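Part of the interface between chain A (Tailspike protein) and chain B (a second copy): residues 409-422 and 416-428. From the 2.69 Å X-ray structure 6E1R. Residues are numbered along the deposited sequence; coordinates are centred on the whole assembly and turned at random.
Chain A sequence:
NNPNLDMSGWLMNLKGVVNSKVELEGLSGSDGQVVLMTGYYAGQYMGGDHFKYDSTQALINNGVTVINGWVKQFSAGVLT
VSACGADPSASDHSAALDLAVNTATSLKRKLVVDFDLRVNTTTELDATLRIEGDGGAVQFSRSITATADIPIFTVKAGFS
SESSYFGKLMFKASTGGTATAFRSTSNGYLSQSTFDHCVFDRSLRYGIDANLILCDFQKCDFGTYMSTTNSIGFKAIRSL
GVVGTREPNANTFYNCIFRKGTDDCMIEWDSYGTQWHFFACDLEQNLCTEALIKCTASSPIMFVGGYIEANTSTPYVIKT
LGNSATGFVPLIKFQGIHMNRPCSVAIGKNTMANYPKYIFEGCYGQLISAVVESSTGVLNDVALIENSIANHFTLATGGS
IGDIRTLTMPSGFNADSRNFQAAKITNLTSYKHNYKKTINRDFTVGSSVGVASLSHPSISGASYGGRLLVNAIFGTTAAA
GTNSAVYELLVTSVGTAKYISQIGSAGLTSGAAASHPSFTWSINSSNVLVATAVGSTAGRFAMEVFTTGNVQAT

Chain A, residues 409-422: MPSGFNADSRNFQA
Chain B, residues 416-428: DSRNFQAAKITNL

Identical chains can pair in parallel by slipping their registers, and this tailspike interface illustrates how. Strand 417-420 of chain A runs alongside strand 422-425 of chain B, with axes 4.8 Å apart and only 3° between their directions. From Asp416(A) to Ala422(A), each residue lies nearest the chain B residue five positions later: CA atoms of Ser417(A) and Ala422(B) lie 4.5 Å apart, those of Phe420(A) and Ile425(B) 4.9 Å. Backbones are extended, Arg418(A) at phi/psi -144/140 and Lys424(B) at -120/110.

The backbone ladder is uneven: Ala422(B) N to Asp416(A) O is short at 2.9 Å but bent and weak, Arg418(A) N to Ala422(B) O and Lys424(B) N to Arg418(A) O are weak at 3.4 Å, and Phe420(A) N to Lys424(B) O and Thr426(B) N to Phe420(A) O are both 3.1 Å. CA-H...O contacts supplement it, as from Ser417(A) CA to Ala422(B) O (3.1 Å).

Asparagine side chains, together with nearby backbone bonds, extend the pairing. Beyond the type I turn from Met409(A) to Gly412(A), Asn414(A) (chi1 m) clasps Asn419(B): its backbone N donates to Asn419(B) O at 2.6 Å, while its OD1 accepts from Asn419(B) N at 2.8 Å. Asn419(B), also m, sends ND2 to Gly412(A) O at 2.9 Å. Asn419(A) OD1 accepts from Lys424(B) N at 3.0 Å. Farther along, both backbone N and ND2 of Asn427(B) donate to Gln421(A) O, at 3.1 and 3.3 Å.

Aromatic rings complete the contact. Gln421(B) (chi1 m, chi2 t) places CG 3.4 Å from the Phe413(A) ring centroid, almost on the ring normal. Arg418(A), m at chi1 and chi2, lays CG over one face of the Phe420(B) ring, 3.8 Å from its centroid, and Ala415(A) CB meets that ring's edge, 3.8 Å from Phe420(B) CD1. Both Phe420 side chains are m; CE2 of Phe420(B) approaches the Phe420(A) edge, 4.3 Å from Phe420(A) CE2.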

# COMPACT_ATOMS: atom_id res chain seq x y z
N MSE A 409 -12.93 22.10 4.46
CA MSE A 409 -14.39 22.07 4.42
C MSE A 409 -14.95 20.98 5.32
O MSE A 409 -15.42 19.95 4.84
CB MSE A 409 -14.89 21.87 2.98
CG MSE A 409 -14.90 23.13 2.14
SE MSE A 409 -16.44 24.26 2.55
CE MSE A 409 -17.86 23.00 2.07
N PRO A 410 -14.89 21.19 6.64
CA PRO A 410 -15.35 20.15 7.57
C PRO A 410 -16.84 19.90 7.52
O PRO A 410 -17.29 18.87 8.02
CB PRO A 410 -14.93 20.70 8.95
CG PRO A 410 -13.95 21.81 8.66
CD PRO A 410 -14.38 22.38 7.35
N SER A 411 -17.62 20.81 6.93
CA SER A 411 -19.07 20.63 6.85
C SER A 411 -19.47 19.49 5.92
O SER A 411 -20.60 19.02 6.00
CB SER A 411 -19.74 21.92 6.40
OG SER A 411 -19.25 22.33 5.13
N GLY A 412 -18.56 19.04 5.06
CA GLY A 412 -18.87 17.96 4.15
C GLY A 412 -18.91 16.61 4.84
O GLY A 412 -18.68 16.48 6.05
N PHE A 413 -19.22 15.59 4.05
CA PHE A 413 -19.36 14.23 4.55
C PHE A 413 -18.11 13.42 4.22
O PHE A 413 -17.56 13.52 3.12
CB PHE A 413 -20.59 13.55 3.94
CG PHE A 413 -21.87 14.31 4.17
CD1 PHE A 413 -22.57 14.18 5.36
CD2 PHE A 413 -22.36 15.16 3.19
CE1 PHE A 413 -23.74 14.88 5.57
CE2 PHE A 413 -23.54 15.86 3.40
CZ PHE A 413 -24.22 15.73 4.59
N ASN A 414 -17.66 12.62 5.19
CA ASN A 414 -16.55 11.71 4.92
C ASN A 414 -16.98 10.56 4.03
O ASN A 414 -16.18 10.06 3.24
CB ASN A 414 -15.97 11.18 6.24
CG ASN A 414 -15.37 12.27 7.09
OD1 ASN A 414 -16.01 12.77 8.02
ND2 ASN A 414 -14.14 12.65 6.79
N ALA A 415 -18.23 10.13 4.15
CA ALA A 415 -18.75 9.01 3.37
C ALA A 415 -20.26 9.15 3.30
O ALA A 415 -20.87 9.98 3.98
CB ALA A 415 -18.36 7.67 3.99
N ASP A 416 -20.87 8.33 2.44
CA ASP A 416 -22.32 8.37 2.31
C ASP A 416 -23.00 7.71 3.51
O ASP A 416 -23.92 8.28 4.10
CB ASP A 416 -22.75 7.69 1.01
CG ASP A 416 -24.26 7.66 0.83
OD1 ASP A 416 -24.87 8.75 0.79
OD2 ASP A 416 -24.83 6.56 0.74
N SER A 417 -22.55 6.51 3.89
CA SER A 417 -23.20 5.77 4.96
C SER A 417 -22.21 4.82 5.61
O SER A 417 -21.27 4.34 4.97
CB SER A 417 -24.43 5.00 4.45
OG SER A 417 -24.05 3.98 3.54
N ARG A 418 -22.45 4.55 6.89
CA ARG A 418 -21.71 3.56 7.66
C ARG A 418 -22.67 2.89 8.63
O ARG A 418 -23.53 3.55 9.22
CB ARG A 418 -20.55 4.20 8.44
CG ARG A 418 -19.32 4.53 7.62
CD ARG A 418 -18.68 3.28 7.04
NE ARG A 418 -17.36 3.55 6.48
CZ ARG A 418 -17.15 4.06 5.27
NH1 ARG A 418 -18.17 4.34 4.47
NH2 ARG A 418 -15.91 4.28 4.85
N ASN A 419 -22.53 1.58 8.79
CA ASN A 419 -23.36 0.81 9.71
C ASN A 419 -22.46 0.13 10.73
O ASN A 419 -21.57 -0.64 10.37
CB ASN A 419 -24.21 -0.22 8.96
CG ASN A 419 -25.25 0.42 8.07
OD1 ASN A 419 -25.57 1.60 8.21
ND2 ASN A 419 -25.80 -0.37 7.15
N PHE A 420 -22.71 0.42 12.01
CA PHE A 420 -21.96 -0.17 13.11
C PHE A 420 -22.93 -0.86 14.06
O PHE A 420 -24.08 -0.44 14.22
CB PHE A 420 -21.15 0.89 13.87
CG PHE A 420 -20.33 1.78 12.98
CD1 PHE A 420 -19.35 1.26 12.17
CD2 PHE A 420 -20.55 3.15 12.98
CE1 PHE A 420 -18.60 2.08 11.35
CE2 PHE A 420 -19.80 3.98 12.16
CZ PHE A 420 -18.82 3.44 11.35
N GLN A 421 -22.45 -1.92 14.71
CA GLN A 421 -23.24 -2.58 15.74
C GLN A 421 -23.26 -1.80 17.04
O GLN A 421 -24.16 -2.00 17.86
CB GLN A 421 -22.73 -4.00 15.99
CG GLN A 421 -23.10 -4.99 14.90
CD GLN A 421 -22.85 -6.43 15.31
OE1 GLN A 421 -21.99 -6.71 16.14
NE2 GLN A 421 -23.62 -7.35 14.73
N ALA A 422 -22.28 -0.92 17.25
CA ALA A 422 -22.22 -0.10 18.45
C ALA A 422 -21.42 1.16 18.12
O ALA A 422 -20.60 1.17 17.20
CB ALA A 422 -21.59 -0.85 19.62
N ASP B 416 -11.53 11.94 15.66
CA ASP B 416 -12.13 13.13 16.26
C ASP B 416 -13.56 13.33 15.77
O ASP B 416 -14.47 13.56 16.58
CB ASP B 416 -11.28 14.36 15.94
CG ASP B 416 -11.87 15.64 16.50
OD1 ASP B 416 -12.03 15.73 17.74
OD2 ASP B 416 -12.16 16.55 15.71
N SER B 417 -13.78 13.23 14.47
CA SER B 417 -15.10 13.49 13.90
C SER B 417 -15.27 12.74 12.59
O SER B 417 -14.30 12.49 11.87
CB SER B 417 -15.32 14.99 13.69
OG SER B 417 -14.43 15.50 12.71
N ARG B 418 -16.52 12.40 12.30
CA ARG B 418 -16.92 11.79 11.03
C ARG B 418 -18.30 12.30 10.66
O ARG B 418 -19.17 12.42 11.52
CB ARG B 418 -16.93 10.26 11.10
CG ARG B 418 -15.57 9.61 11.02
CD ARG B 418 -14.91 9.88 9.68
NE ARG B 418 -13.71 9.07 9.49
CZ ARG B 418 -12.51 9.38 9.99
NH1 ARG B 418 -12.35 10.50 10.69
NH2 ARG B 418 -11.48 8.58 9.77
N ASN B 419 -18.50 12.60 9.38
CA ASN B 419 -19.79 13.07 8.88
C ASN B 419 -20.29 12.11 7.81
O ASN B 419 -19.61 11.88 6.81
CB ASN B 419 -19.67 14.49 8.32
CG ASN B 419 -19.34 15.51 9.38
OD1 ASN B 419 -19.49 15.26 10.58
ND2 ASN B 419 -18.89 16.69 8.95
N PHE B 420 -21.47 11.54 8.03
CA PHE B 420 -22.11 10.64 7.08
C PHE B 420 -23.49 11.17 6.72
O PHE B 420 -24.16 11.82 7.54
CB PHE B 420 -22.24 9.22 7.64
CG PHE B 420 -20.96 8.67 8.22
CD1 PHE B 420 -19.84 8.51 7.43
CD2 PHE B 420 -20.90 8.29 9.55
CE1 PHE B 420 -18.67 8.00 7.96
CE2 PHE B 420 -19.73 7.78 10.09
CZ PHE B 420 -18.61 7.63 9.29
N GLN B 421 -23.92 10.89 5.49
CA GLN B 421 -25.28 11.21 5.08
C GLN B 421 -26.31 10.24 5.63
O GLN B 421 -27.50 10.58 5.69
CB GLN B 421 -25.37 11.26 3.55
CG GLN B 421 -24.75 12.50 2.93
CD GLN B 421 -25.12 12.68 1.47
OE1 GLN B 421 -25.44 11.71 0.78
NE2 GLN B 421 -25.09 13.92 1.00
N ALA B 422 -25.89 9.04 6.02
CA ALA B 422 -26.79 8.04 6.59
C ALA B 422 -25.99 7.10 7.47
O ALA B 422 -24.78 6.96 7.31
CB ALA B 422 -27.53 7.26 5.50
N ALA B 423 -26.67 6.48 8.43
CA ALA B 423 -26.01 5.55 9.33
C ALA B 423 -27.05 4.72 10.07
O ALA B 423 -28.09 5.23 10.46
CB ALA B 423 -25.12 6.28 10.34
N LYS B 424 -26.75 3.43 10.24
CA LYS B 424 -27.55 2.53 11.07
C LYS B 424 -26.64 2.00 12.18
O LYS B 424 -25.74 1.21 11.92
CB LYS B 424 -28.14 1.38 10.26
CG LYS B 424 -28.89 0.38 11.13
CD LYS B 424 -29.62 -0.67 10.31
CE LYS B 424 -28.65 -1.66 9.69
NZ LYS B 424 -29.36 -2.73 8.94
N ILE B 425 -26.89 2.45 13.41
CA ILE B 425 -26.11 2.04 14.57
C ILE B 425 -27.04 1.31 15.52
O ILE B 425 -28.03 1.87 15.99
CB ILE B 425 -25.45 3.25 15.26
CG1 ILE B 425 -24.57 4.01 14.26
CG2 ILE B 425 -24.64 2.79 16.46
CD1 ILE B 425 -24.00 5.30 14.81
N THR B 426 -26.72 0.04 15.80
CA THR B 426 -27.60 -0.77 16.64
C THR B 426 -27.65 -0.24 18.07
O THR B 426 -28.73 -0.00 18.61
CB THR B 426 -27.14 -2.23 16.62
OG1 THR B 426 -27.00 -2.68 15.27
CG2 THR B 426 -28.16 -3.11 17.34
N ASN B 427 -26.48 -0.04 18.68
CA ASN B 427 -26.38 0.44 20.06
C ASN B 427 -25.57 1.73 20.06
O ASN B 427 -24.34 1.70 19.96
CB ASN B 427 -25.75 -0.61 20.97
CG ASN B 427 -26.59 -1.87 21.06
OD1 ASN B 427 -27.45 -2.00 21.94
ND2 ASN B 427 -26.35 -2.81 20.16
N LEU B 428 -26.25 2.87 20.17
CA LEU B 428 -25.62 4.18 20.12
C LEU B 428 -25.61 4.79 21.52
O LEU B 428 -26.63 4.76 22.22
CB LEU B 428 -26.35 5.10 19.15
CG LEU B 428 -25.89 6.56 19.12
CD1 LEU B 428 -24.46 6.67 18.61
CD2 LEU B 428 -26.84 7.38 18.26